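Local coordinates for protein succinylglutamate desuccinylase/aspartoacylase (Ruegeria sp. TM1040, PDB 3NA6) that probably hydrolyses the amide bond of an N-acylated amino acid, as do the metal-dependent succinylglutamate desuccinylases and aspartoacylases of its family, at residues I7-P12 with G21-P26; D16-G21 with T42-G47; D143-G148 with L206-L211; D152-A157 with A180-Q185. One frame throughout, in Å; residues are numbered along the deposited sequence.

Contact 1: I7-P12 with G21-P26; sequences ISPTIP and GFLKLP
The F22 ring is met obliquely by T10, whose OG1 comes within 3.8 Å of F22 CD2 while its CG2 rests near F22 CB; E263 of a second subunit and D291 of a third also pack on F22. The pyrrolidine of P9 packs its CB and CG against one methyl of L23, with P9 CB 4.0 Å from L23 CD2. T10 grips F22 twice. Its first torsion (chi1 66°) holds OG1 back over the main chain, close to both N and C of T10, and from there OG1 accepts the N-H of F22 at 2.8 Å. T10 N is the donor of the second bond, reaching F22 O at 2.8 Å. The bare CA of G21 lies close to the same hydroxyl.

S8 and K24 form an antiparallel hydrogen-bonded pair, and P9 and L23 the non-hydrogen-bonded pair beside it. This is a beta hairpin: the short strand 8-9 lies outermost in the mixed sheet of the chain, next to strand 17-26. K24 N reaches S8 O at 3.1 Å. One water ties together S8 OG, K24 O and K24 NZ, accepting from NZ at 2.8 Å and donating to O. The lysine chain bends in its last two torsions to meet this water, and its ammonium also makes a cation-pi contact with F261 of a second subunit. Beyond, I7 lays CG2 on L23 CB at 3.8 Å and CG1 on L25 CB at 3.7 Å. Y129 of helix 122-134 packs on I7 and P9, and V122 and I126 on L25.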
loop_
_atom_site.group_PDB
_atom_site.type_symbol
_atom_site.label_atom_id
_atom_site.label_comp_id
_atom_site.label_asym_id
_atom_site.label_seq_id
_atom_site.Cartn_x
_atom_site.Cartn_y
_atom_site.Cartn_z
ATOM N N ILE A 7 30.222 2.986 -6.905
ATOM C CA ILE A 7 30.469 2.796 -5.471
ATOM C C ILE A 7 31.840 3.331 -5.065
ATOM O O ILE A 7 32.810 3.094 -5.765
ATOM C CB ILE A 7 30.297 1.317 -5.040
ATOM C CG1 ILE A 7 28.802 0.987 -4.971
ATOM C CG2 ILE A 7 31.072 1.010 -3.729
ATOM C CD1 ILE A 7 28.483 -0.489 -4.907
ATOM N N SER A 8 31.909 4.069 -3.960
ATOM C CA SER A 8 33.189 4.429 -3.359
ATOM C C SER A 8 33.199 4.131 -1.869
ATOM O O SER A 8 32.313 4.566 -1.142
ATOM C CB SER A 8 33.598 5.891 -3.604
ATOM O OG SER A 8 32.482 6.727 -3.618
ATOM N N PRO A 9 34.200 3.368 -1.424
ATOM C CA PRO A 9 34.330 3.080 -0.013
ATOM C C PRO A 9 34.680 4.309 0.766
ATOM O O PRO A 9 35.317 5.224 0.235
ATOM C CB PRO A 9 35.475 2.062 0.056
ATOM C CG PRO A 9 35.744 1.627 -1.316
ATOM C CD PRO A 9 35.216 2.671 -2.233
ATOM N N THR A 10 34.208 4.365 1.999
ATOM C CA THR A 10 34.568 5.423 2.925
ATOM C C THR A 10 35.861 5.081 3.683
ATOM O O THR A 10 36.321 5.854 4.503
ATOM C CB THR A 10 33.447 5.686 3.960
ATOM O OG1 THR A 10 33.276 4.552 4.833
ATOM C CG2 THR A 10 32.150 6.000 3.262
ATOM N N ILE A 11 36.423 3.909 3.445
ATOM C CA ILE A 11 37.667 3.496 4.074
ATOM C C ILE A 11 38.568 2.923 3.004
ATOM O O ILE A 11 38.086 2.518 1.931
ATOM C CB ILE A 11 37.470 2.400 5.119
ATOM C CG1 ILE A 11 36.636 1.261 4.548
ATOM C CG2 ILE A 11 36.877 2.960 6.388
ATOM C CD1 ILE A 11 36.755 -0.064 5.344
ATOM N N PRO A 12 39.872 2.901 3.269
ATOM C CA PRO A 12 40.737 2.178 2.330
ATOM C C PRO A 12 40.476 0.684 2.484
ATOM O O PRO A 12 40.075 0.239 3.590
ATOM C CB PRO A 12 42.137 2.513 2.824
ATOM C CG PRO A 12 41.946 2.756 4.340
ATOM C CD PRO A 12 40.625 3.486 4.403
ATOM N N GLY A 21 33.737 0.984 7.885
ATOM C CA GLY A 21 33.095 2.029 7.124
ATOM C C GLY A 21 31.993 1.504 6.250
ATOM O O GLY A 21 31.259 0.605 6.663
ATOM N N PHE A 22 31.870 2.095 5.054
ATOM C CA PHE A 22 30.756 1.832 4.158
ATOM C C PHE A 22 31.168 1.812 2.706
ATOM O O PHE A 22 32.098 2.480 2.320
ATOM C CB PHE A 22 29.651 2.883 4.329
ATOM C CG PHE A 22 29.272 3.110 5.766
ATOM C CD1 PHE A 22 28.355 2.274 6.398
ATOM C CD2 PHE A 22 29.902 4.094 6.511
ATOM C CE1 PHE A 22 28.061 2.436 7.739
ATOM C CE2 PHE A 22 29.607 4.248 7.856
ATOM C CZ PHE A 22 28.678 3.417 8.452
ATOM N N LEU A 23 30.460 1.011 1.915
ATOM C CA LEU A 23 30.439 1.179 0.484
ATOM C C LEU A 23 29.285 2.146 0.162
ATOM O O LEU A 23 28.101 1.825 0.348
ATOM C CB LEU A 23 30.201 -0.179 -0.189
ATOM C CG LEU A 23 31.227 -1.269 0.166
ATOM C CD1 LEU A 23 30.929 -2.546 -0.585
ATOM C CD2 LEU A 23 32.638 -0.815 -0.109
ATOM N N LYS A 24 29.628 3.340 -0.264
ATOM C CA LYS A 24 28.636 4.334 -0.638
ATOM C C LYS A 24 28.177 4.153 -2.075
ATOM O O LYS A 24 28.935 4.356 -3.036
ATOM C CB LYS A 24 29.214 5.728 -0.439
ATOM C CG LYS A 24 28.226 6.892 -0.562
ATOM C CD LYS A 24 28.904 8.203 -0.017
ATOM C CE LYS A 24 28.881 9.353 -1.011
ATOM N NZ LYS A 24 29.240 9.099 -2.451
ATOM N N LEU A 25 26.930 3.742 -2.215
ATOM C CA LEU A 25 26.326 3.551 -3.531
ATOM C C LEU A 25 25.342 4.681 -3.714
ATOM O O LEU A 25 24.324 4.717 -3.027
ATOM C CB LEU A 25 25.630 2.191 -3.546
ATOM C CG LEU A 25 24.694 1.780 -4.666
ATOM C CD1 LEU A 25 25.366 2.032 -5.976
ATOM C CD2 LEU A 25 24.361 0.301 -4.421
ATOM N N PRO A 26 25.635 5.619 -4.615
ATOM C CA PRO A 26 24.665 6.667 -4.862
ATOM C C PRO A 26 23.300 6.133 -5.252
ATOM O O PRO A 26 23.198 5.240 -6.054
ATOM C CB PRO A 26 25.285 7.466 -6.008
ATOM C CG PRO A 26 26.752 7.174 -5.938
ATOM C CD PRO A 26 26.808 5.738 -5.496
HETATM O O HOH W 1 29.800 6.975 -4.113
#

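Contact 2: D16-G21 with T42-G47; sequences DGVHHG and TVIQNG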
loop_
_atom_site.group_PDB
_atom_site.type_symbol
_atom_site.label_atom_id
_atom_site.label_comp_id
_atom_site.label_asym_id
_atom_site.label_seq_id
_atom_site.Cartn_x
_atom_site.Cartn_y
_atom_site.Cartn_z
ATOM N N ASP A 16 46.976 -1.844 6.111
ATOM C CA ASP A 16 47.088 -2.617 7.368
ATOM C C ASP A 16 46.236 -2.029 8.470
ATOM O O ASP A 16 46.078 -0.827 8.521
ATOM C CB ASP A 16 48.528 -2.663 7.846
ATOM C CG ASP A 16 49.378 -3.656 7.069
ATOM O OD1 ASP A 16 48.851 -4.444 6.248
ATOM O OD2 ASP A 16 50.584 -3.666 7.312
ATOM N N GLY A 17 45.684 -2.877 9.342
ATOM C CA GLY A 17 44.896 -2.434 10.476
ATOM C C GLY A 17 43.433 -2.862 10.394
ATOM O O GLY A 17 43.070 -3.697 9.605
ATOM N N VAL A 18 42.616 -2.304 11.255
ATOM C CA VAL A 18 41.177 -2.583 11.324
ATOM C C VAL A 18 40.446 -1.314 10.865
ATOM O O VAL A 18 40.653 -0.237 11.398
ATOM C CB VAL A 18 40.781 -2.990 12.743
ATOM C CG1 VAL A 18 39.235 -3.039 12.922
ATOM C CG2 VAL A 18 41.439 -4.365 13.138
ATOM N N HIS A 19 39.633 -1.425 9.831
ATOM C CA HIS A 19 38.926 -0.264 9.302
ATOM C C HIS A 19 37.457 -0.586 9.158
ATOM O O HIS A 19 37.130 -1.596 8.555
ATOM C CB HIS A 19 39.477 0.058 7.930
ATOM C CG HIS A 19 40.880 0.569 7.963
ATOM N ND1 HIS A 19 41.974 -0.262 7.876
ATOM C CD2 HIS A 19 41.359 1.821 8.137
ATOM C CE1 HIS A 19 43.071 0.468 7.947
ATOM N NE2 HIS A 19 42.723 1.736 8.104
ATOM N N HIS A 20 36.594 0.284 9.673
ATOM C CA HIS A 20 35.150 0.094 9.628
ATOM C C HIS A 20 34.537 1.275 8.894
ATOM O O HIS A 20 34.774 2.438 9.244
ATOM C CB HIS A 20 34.545 0.059 11.037
ATOM C CG HIS A 20 35.196 -0.919 11.977
ATOM N ND1 HIS A 20 35.137 -2.288 11.797
ATOM C CD2 HIS A 20 35.848 -0.721 13.152
ATOM C CE1 HIS A 20 35.755 -2.884 12.801
ATOM N NE2 HIS A 20 36.189 -1.959 13.643
ATOM N N GLY A 21 33.737 0.984 7.885
ATOM C CA GLY A 21 33.095 2.029 7.124
ATOM C C GLY A 21 31.993 1.504 6.250
ATOM O O GLY A 21 31.259 0.605 6.663
ATOM N N THR A 42 33.854 -3.933 6.867
ATOM C CA THR A 42 35.046 -3.882 7.694
ATOM C C THR A 42 36.178 -4.559 6.929
ATOM O O THR A 42 35.984 -5.626 6.321
ATOM C CB THR A 42 34.836 -4.591 9.048
ATOM O OG1 THR A 42 34.011 -3.791 9.896
ATOM C CG2 THR A 42 36.168 -4.806 9.740
ATOM N N VAL A 43 37.345 -3.935 6.923
ATOM C CA VAL A 43 38.560 -4.565 6.376
ATOM C C VAL A 43 39.543 -4.696 7.502
ATOM O O VAL A 43 39.781 -3.720 8.252
ATOM C CB VAL A 43 39.192 -3.770 5.237
ATOM C CG1 VAL A 43 40.487 -4.472 4.749
ATOM C CG2 VAL A 43 38.168 -3.589 4.112
ATOM N N ILE A 44 40.071 -5.915 7.658
ATOM C CA ILE A 44 41.176 -6.195 8.584
ATOM C C ILE A 44 42.332 -6.844 7.803
ATOM O O ILE A 44 42.156 -7.909 7.204
ATOM C CB ILE A 44 40.751 -7.131 9.755
ATOM C CG1 ILE A 44 39.492 -6.590 10.448
ATOM C CG2 ILE A 44 41.925 -7.312 10.751
ATOM C CD1 ILE A 44 38.871 -7.543 11.496
ATOM N N GLN A 45 43.496 -6.196 7.833
ATOM C CA GLN A 45 44.669 -6.603 7.061
ATOM C C GLN A 45 45.948 -6.497 7.891
ATOM O O GLN A 45 46.158 -5.522 8.621
ATOM C CB GLN A 45 44.806 -5.765 5.794
ATOM C CG GLN A 45 46.108 -5.988 5.031
ATOM C CD GLN A 45 46.210 -5.139 3.808
ATOM O OE1 GLN A 45 45.410 -5.271 2.869
ATOM N NE2 GLN A 45 47.191 -4.237 3.801
ATOM N N ASN A 46 46.796 -7.511 7.777
ATOM C CA ASN A 46 48.018 -7.576 8.559
ATOM C C ASN A 46 48.920 -8.657 8.007
ATOM O O ASN A 46 48.456 -9.753 7.711
ATOM C CB ASN A 46 47.691 -7.869 10.013
ATOM C CG ASN A 46 48.926 -7.862 10.916
ATOM O OD1 ASN A 46 49.367 -8.907 11.388
ATOM N ND2 ASN A 46 49.491 -6.688 11.132
ATOM N N GLY A 47 50.199 -8.336 7.863
ATOM C CA GLY A 47 51.180 -9.279 7.359
ATOM C C GLY A 47 50.895 -9.826 5.981
ATOM O O GLY A 47 50.434 -9.107 5.090
HETATM O O HOH W 2 49.879 -6.725 4.808
HETATM O O HOH W 3 51.627 -5.955 7.978
#
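T42 OG1 is gripped by two groups, H20 ND1 across the contact and T293 OG1 of a neighbouring subunit. The bond to H20 is short, 2.7 Å from ND1 to OG1, and nearly straight, with the hydroxyl at the edge of the imidazole and in its plane. The two side chains run alongside each other from the same face of the sheet.

At the other end, Q45 NE2 donates to D16 OD1 at 3.0 Å. CG of Q45 is anti to the backbone N (chi1 172°), and the chain runs extended until the amide meets the carboxylate on the anti side of OD1, tilted 34° from the carboxylate plane, the two planes 86° apart. The same NE2 makes a weak bond to D14 O. A water donates to D16 OD2 at 2.6 Å and accepts from G47 N at 2.8 Å, closing this end of the ladder.

Between these ends the strands are antiparallel, their axes 4.7 Å apart. G17 with Q45 and H19 with V43 are hydrogen-bonded pairs; V18 with I44 and H20 with T42 are non-hydrogen-bonded. V18 and I44 touch through their CG2 methyls, 3.8 Å apart.

The two strands make a beta hairpin. Strand 36-46 pairs on its far edge with strand 83-88, through T42 with I87, I44 with L85 and N46 with G83, while I11, from the loop after strand 8-9, packs on H19.

Contact 3: D143-G148 with L206-L211; sequences DFHSGG and LVTTEL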
loop_
_atom_site.group_PDB
_atom_site.type_symbol
_atom_site.label_atom_id
_atom_site.label_comp_id
_atom_site.label_asym_id
_atom_site.label_seq_id
_atom_site.Cartn_x
_atom_site.Cartn_y
_atom_site.Cartn_z
ATOM N N ASP A 143 30.274 -17.277 1.510
ATOM C CA ASP A 143 28.951 -16.695 1.335
ATOM C C ASP A 143 27.888 -17.521 2.075
ATOM O O ASP A 143 27.549 -18.625 1.656
ATOM C CB ASP A 143 28.590 -16.593 -0.165
ATOM C CG ASP A 143 27.309 -15.781 -0.424
ATOM O OD1 ASP A 143 27.115 -14.668 0.124
ATOM O OD2 ASP A 143 26.473 -16.274 -1.197
ATOM N N PHE A 144 27.354 -16.953 3.152
ATOM C CA PHE A 144 26.431 -17.636 4.056
ATOM C C PHE A 144 25.019 -17.540 3.528
ATOM O O PHE A 144 24.580 -16.461 3.119
ATOM C CB PHE A 144 26.433 -16.975 5.450
ATOM C CG PHE A 144 27.646 -17.274 6.272
ATOM C CD1 PHE A 144 27.681 -18.366 7.097
ATOM C CD2 PHE A 144 28.764 -16.442 6.233
ATOM C CE1 PHE A 144 28.777 -18.625 7.894
ATOM C CE2 PHE A 144 29.865 -16.705 7.000
ATOM C CZ PHE A 144 29.874 -17.800 7.844
ATOM N N HIS A 145 24.327 -18.669 3.530
ATOM C CA HIS A 145 22.896 -18.711 3.327
ATOM C C HIS A 145 22.192 -19.523 4.397
ATOM O O HIS A 145 22.794 -20.344 5.077
ATOM C CB HIS A 145 22.532 -19.307 1.974
ATOM C CG HIS A 145 22.893 -18.437 0.817
ATOM N ND1 HIS A 145 21.960 -17.722 0.102
ATOM C CD2 HIS A 145 24.094 -18.163 0.251
ATOM C CE1 HIS A 145 22.569 -17.035 -0.848
ATOM N NE2 HIS A 145 23.864 -17.285 -0.779
ATOM N N SER A 146 20.899 -19.247 4.518
ATOM C CA SER A 146 19.943 -20.013 5.325
ATOM C C SER A 146 18.626 -20.035 4.527
ATOM O O SER A 146 18.550 -19.442 3.445
ATOM C CB SER A 146 19.783 -19.367 6.702
ATOM O OG SER A 146 21.086 -19.285 7.283
ATOM N N GLY A 147 17.621 -20.757 5.011
ATOM C CA GLY A 147 16.391 -20.912 4.260
ATOM C C GLY A 147 15.596 -19.652 3.981
ATOM O O GLY A 147 14.932 -19.552 2.957
ATOM N N GLY A 148 15.669 -18.687 4.882
ATOM C CA GLY A 148 14.829 -17.505 4.796
ATOM C C GLY A 148 13.486 -17.772 5.463
ATOM O O GLY A 148 13.267 -18.853 6.011
ATOM N N LEU A 206 35.151 -21.299 -3.132
ATOM C CA LEU A 206 33.951 -20.750 -2.572
ATOM C C LEU A 206 33.468 -21.706 -1.476
ATOM O O LEU A 206 33.432 -22.920 -1.693
ATOM C CB LEU A 206 32.846 -20.592 -3.632
ATOM C CG LEU A 206 31.496 -20.289 -2.947
ATOM C CD1 LEU A 206 31.228 -18.774 -2.896
ATOM C CD2 LEU A 206 30.376 -21.089 -3.560
ATOM N N VAL A 207 33.107 -21.145 -0.319
ATOM C CA VAL A 207 32.493 -21.893 0.794
ATOM C C VAL A 207 31.082 -21.345 0.935
ATOM O O VAL A 207 30.874 -20.122 0.966
ATOM C CB VAL A 207 33.326 -21.675 2.093
ATOM C CG1 VAL A 207 32.552 -22.050 3.342
ATOM C CG2 VAL A 207 34.630 -22.427 1.979
ATOM N N THR A 208 30.098 -22.223 0.909
ATOM C CA THR A 208 28.719 -21.798 1.034
ATOM C C THR A 208 27.980 -22.704 2.006
ATOM O O THR A 208 28.437 -23.805 2.331
ATOM C CB THR A 208 27.996 -21.649 -0.333
ATOM O OG1 THR A 208 26.732 -20.988 -0.147
ATOM C CG2 THR A 208 27.785 -22.993 -1.037
ATOM N N THR A 209 26.855 -22.210 2.504
ATOM C CA THR A 209 26.068 -22.921 3.498
ATOM C C THR A 209 24.544 -22.858 3.283
ATOM O O THR A 209 24.007 -22.044 2.488
ATOM C CB THR A 209 26.279 -22.271 4.849
ATOM O OG1 THR A 209 25.647 -20.989 4.835
ATOM C CG2 THR A 209 27.734 -22.076 5.189
ATOM N N GLU A 210 23.849 -23.692 4.045
ATOM C CA GLU A 210 22.436 -23.463 4.407
ATOM C C GLU A 210 22.333 -23.807 5.882
ATOM O O GLU A 210 22.377 -24.975 6.213
ATOM C CB GLU A 210 21.489 -24.369 3.607
ATOM C CG GLU A 210 21.366 -24.027 2.117
ATOM C CD GLU A 210 20.543 -22.776 1.845
ATOM O OE1 GLU A 210 20.075 -22.142 2.805
ATOM O OE2 GLU A 210 20.350 -22.437 0.666
ATOM N N LEU A 211 22.245 -22.816 6.773
ATOM C CA LEU A 211 22.415 -23.089 8.208
ATOM C C LEU A 211 21.144 -23.084 9.050
ATOM O O LEU A 211 21.221 -23.151 10.273
ATOM C CB LEU A 211 23.421 -22.128 8.831
ATOM C CG LEU A 211 24.841 -22.205 8.272
ATOM C CD1 LEU A 211 25.691 -21.140 8.969
ATOM C CD2 LEU A 211 25.409 -23.605 8.397
HETATM O O HOH W 4 26.498 -18.689 -1.881
#
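With chi1 at 70°, T209 keeps OG1 flanked by both N and C of its own main chain and aimed at H145 O; H145 turns CG anti to its own carbonyl carbon (chi1 -69°), which brings the ring over to D143. The loop after strand 140-143 here runs beside strand 205-210 in the buried sheet of the catalytic domain. H145 lies with H59 and E62 in a cluster consistent with the metal site of this hydrolase family, though no metal is modelled there.

H145 O accepts two bonds in its carbonyl plane, each on a lone pair: T209 OG1 donates at 2.9 Å and L211 N at 3.0 Å. H145 NE2 donates to D143 OD2 at 2.8 Å, a His-carboxylate bond that meets the oxygen from above the carboxylate plane. N58 also donates to that oxygen, and T55 OG1 pairs with D143 OD1, so the carboxylate is held at both ends. A water links D143 OD2 to T208 OG1, the hydroxyl donating to it at 2.9 Å. D143 N donates to V207 O at 3.0 Å. T209 N, by contrast, is buried without a partner. On the apolar side, L211 CD1 meets the edge of the F144 ring in its plane, 3.9 Å from F144 CD1.

Contact 4: D152-A157 with A180-Q185; sequences DFVPFA and APYSVQ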
loop_
_atom_site.group_PDB
_atom_site.type_symbol
_atom_site.label_atom_id
_atom_site.label_comp_id
_atom_site.label_asym_id
_atom_site.label_seq_id
_atom_site.Cartn_x
_atom_site.Cartn_y
_atom_site.Cartn_z
ATOM N N ASP A 152 13.258 -24.065 5.740
ATOM C CA ASP A 152 14.195 -24.471 6.812
ATOM C C ASP A 152 14.949 -25.683 6.333
ATOM O O ASP A 152 14.395 -26.505 5.637
ATOM C CB ASP A 152 13.418 -24.737 8.083
ATOM C CG ASP A 152 14.275 -24.678 9.342
ATOM O OD1 ASP A 152 15.500 -24.462 9.259
ATOM O OD2 ASP A 152 13.692 -24.910 10.426
ATOM N N PHE A 153 16.235 -25.740 6.650
ATOM C CA PHE A 153 17.136 -26.784 6.206
ATOM C C PHE A 153 17.887 -27.360 7.392
ATOM O O PHE A 153 18.160 -26.646 8.356
ATOM C CB PHE A 153 18.214 -26.202 5.284
ATOM C CG PHE A 153 17.739 -25.810 3.938
ATOM C CD1 PHE A 153 17.312 -24.531 3.691
ATOM C CD2 PHE A 153 17.797 -26.703 2.877
ATOM C CE1 PHE A 153 16.916 -24.151 2.431
ATOM C CE2 PHE A 153 17.397 -26.309 1.598
ATOM C CZ PHE A 153 16.956 -25.018 1.396
ATOM N N VAL A 154 18.276 -28.635 7.312
ATOM C CA VAL A 154 19.302 -29.131 8.217
ATOM C C VAL A 154 20.556 -28.287 7.955
ATOM O O VAL A 154 20.775 -27.860 6.820
ATOM C CB VAL A 154 19.605 -30.646 8.038
ATOM C CG1 VAL A 154 18.388 -31.473 8.455
ATOM C CG2 VAL A 154 20.023 -30.973 6.614
ATOM N N PRO A 155 21.390 -28.039 8.998
ATOM C CA PRO A 155 22.495 -27.095 8.781
ATOM C C PRO A 155 23.658 -27.720 8.052
ATOM O O PRO A 155 24.347 -28.565 8.630
ATOM C CB PRO A 155 22.869 -26.661 10.183
ATOM C CG PRO A 155 22.463 -27.875 11.080
ATOM C CD PRO A 155 21.237 -28.428 10.415
ATOM N N PHE A 156 23.848 -27.354 6.773
ATOM C CA PHE A 156 24.970 -27.910 5.992
ATOM C C PHE A 156 25.943 -26.877 5.424
ATOM O O PHE A 156 25.604 -25.709 5.204
ATOM C CB PHE A 156 24.507 -28.921 4.909
ATOM C CG PHE A 156 23.676 -28.335 3.821
ATOM C CD1 PHE A 156 24.263 -27.689 2.749
ATOM C CD2 PHE A 156 22.299 -28.445 3.845
ATOM C CE1 PHE A 156 23.472 -27.158 1.713
ATOM C CE2 PHE A 156 21.522 -27.918 2.821
ATOM C CZ PHE A 156 22.114 -27.276 1.762
ATOM N N ALA A 157 27.175 -27.318 5.223
ATOM C CA ALA A 157 28.115 -26.607 4.342
ATOM C C ALA A 157 28.112 -27.363 3.009
ATOM O O ALA A 157 28.021 -28.613 3.004
ATOM C CB ALA A 157 29.488 -26.610 4.952
ATOM N N ALA A 180 30.253 -28.392 9.296
ATOM C CA ALA A 180 28.867 -28.210 9.744
ATOM C C ALA A 180 28.339 -29.588 10.133
ATOM O O ALA A 180 28.970 -30.617 9.831
ATOM C CB ALA A 180 28.001 -27.565 8.643
ATOM N N PRO A 181 27.212 -29.632 10.835
ATOM C CA PRO A 181 26.717 -30.955 11.238
ATOM C C PRO A 181 26.317 -31.814 10.043
ATOM O O PRO A 181 26.284 -33.030 10.160
ATOM C CB PRO A 181 25.497 -30.625 12.119
ATOM C CG PRO A 181 25.796 -29.256 12.651
ATOM C CD PRO A 181 26.480 -28.544 11.501
ATOM N N TYR A 182 26.010 -31.193 8.906
ATOM C CA TYR A 182 25.827 -31.930 7.651
ATOM C C TYR A 182 26.776 -31.372 6.588
ATOM O O TYR A 182 27.134 -30.195 6.613
ATOM C CB TYR A 182 24.381 -31.880 7.129
ATOM C CG TYR A 182 23.392 -32.603 7.981
ATOM C CD1 TYR A 182 22.910 -32.020 9.141
ATOM C CD2 TYR A 182 22.933 -33.866 7.633
ATOM C CE1 TYR A 182 22.006 -32.656 9.930
ATOM C CE2 TYR A 182 22.017 -34.515 8.421
ATOM C CZ TYR A 182 21.567 -33.907 9.575
ATOM O OH TYR A 182 20.652 -34.534 10.375
ATOM N N SER A 183 27.187 -32.256 5.692
ATOM C CA SER A 183 28.126 -31.956 4.610
ATOM C C SER A 183 27.522 -32.422 3.303
ATOM O O SER A 183 26.950 -33.516 3.244
ATOM C CB SER A 183 29.441 -32.700 4.843
ATOM O OG SER A 183 30.162 -32.129 5.906
ATOM N N VAL A 184 27.650 -31.582 2.278
ATOM C CA VAL A 184 27.143 -31.863 0.935
ATOM C C VAL A 184 28.144 -31.467 -0.145
ATOM O O VAL A 184 28.838 -30.462 -0.011
ATOM C CB VAL A 184 25.895 -31.032 0.592
ATOM C CG1 VAL A 184 25.115 -31.751 -0.497
ATOM C CG2 VAL A 184 25.044 -30.753 1.819
ATOM N N GLN A 185 28.206 -32.257 -1.210
ATOM C CA GLN A 185 28.839 -31.846 -2.456
ATOM C C GLN A 185 27.813 -32.121 -3.557
ATOM O O GLN A 185 27.374 -33.270 -3.717
ATOM C CB GLN A 185 30.082 -32.671 -2.731
ATOM C CG GLN A 185 30.874 -32.187 -3.929
ATOM C CD GLN A 185 32.112 -33.011 -4.170
ATOM O OE1 GLN A 185 32.059 -34.230 -4.130
ATOM N NE2 GLN A 185 33.235 -32.344 -4.446
#
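Y182 CB faces both P155 O and F156 CB, 3.7 Å from the latter. Its CG sits by V154 CG2, and further out CD1 and CE1 run under V154 CB, which is 3.7 Å from Y182 CE1; CZ, towards the tip, still brushes V154 CG1. V154 CB thus stands over one face of the ring in a CH-pi contact, 4.0 Å from the centroid and offset toward the rim. P155 O takes the edge, in the ring plane, and accepts the N-H of Y182 at 3.1 Å.

Next along the strands, A157 N donates to Y182 O at 3.2 Å and V184 N to A157 O at 3.1 Å, the bonds of parallel strands. The two prolines cross at about a right angle, CG of P155 3.9 Å from CG of P181. Separately, the methyls of A157 and A180 meet, CB to CB at 4.1 Å.

The strands belong to a beta-alpha-beta unit: strand 156-160, helix 165-178, strand 182-186. M175 of that helix packs on A157 and S183, while R220 and I224 of helix 219-235 cover P155 and P181. Strand 205-210 flanks F156 through E210, and strand 249-250 flanks strand 182-186.

In the fold
All four contacts reach one mixed sheet. Contacts 1 and 2 lie toward its outer end, share G21 and strand 17-26, and touch where I11 packs on V43; both are partly buried antiparallel pairings, some of whose polar side chains also meet waters or other subunits. Contact 3 lies near the centre of the chain, about 24 Å between centres from contact 2, and is almost wholly buried, with bonds between protein groups and one water bridging D143 and T208. Contact 4 is also buried but mainly apolar, with parallel backbone bonds. It is nested in the loop closed by contact 3 and joins it where F156 meets E210 and F153 packs on G147.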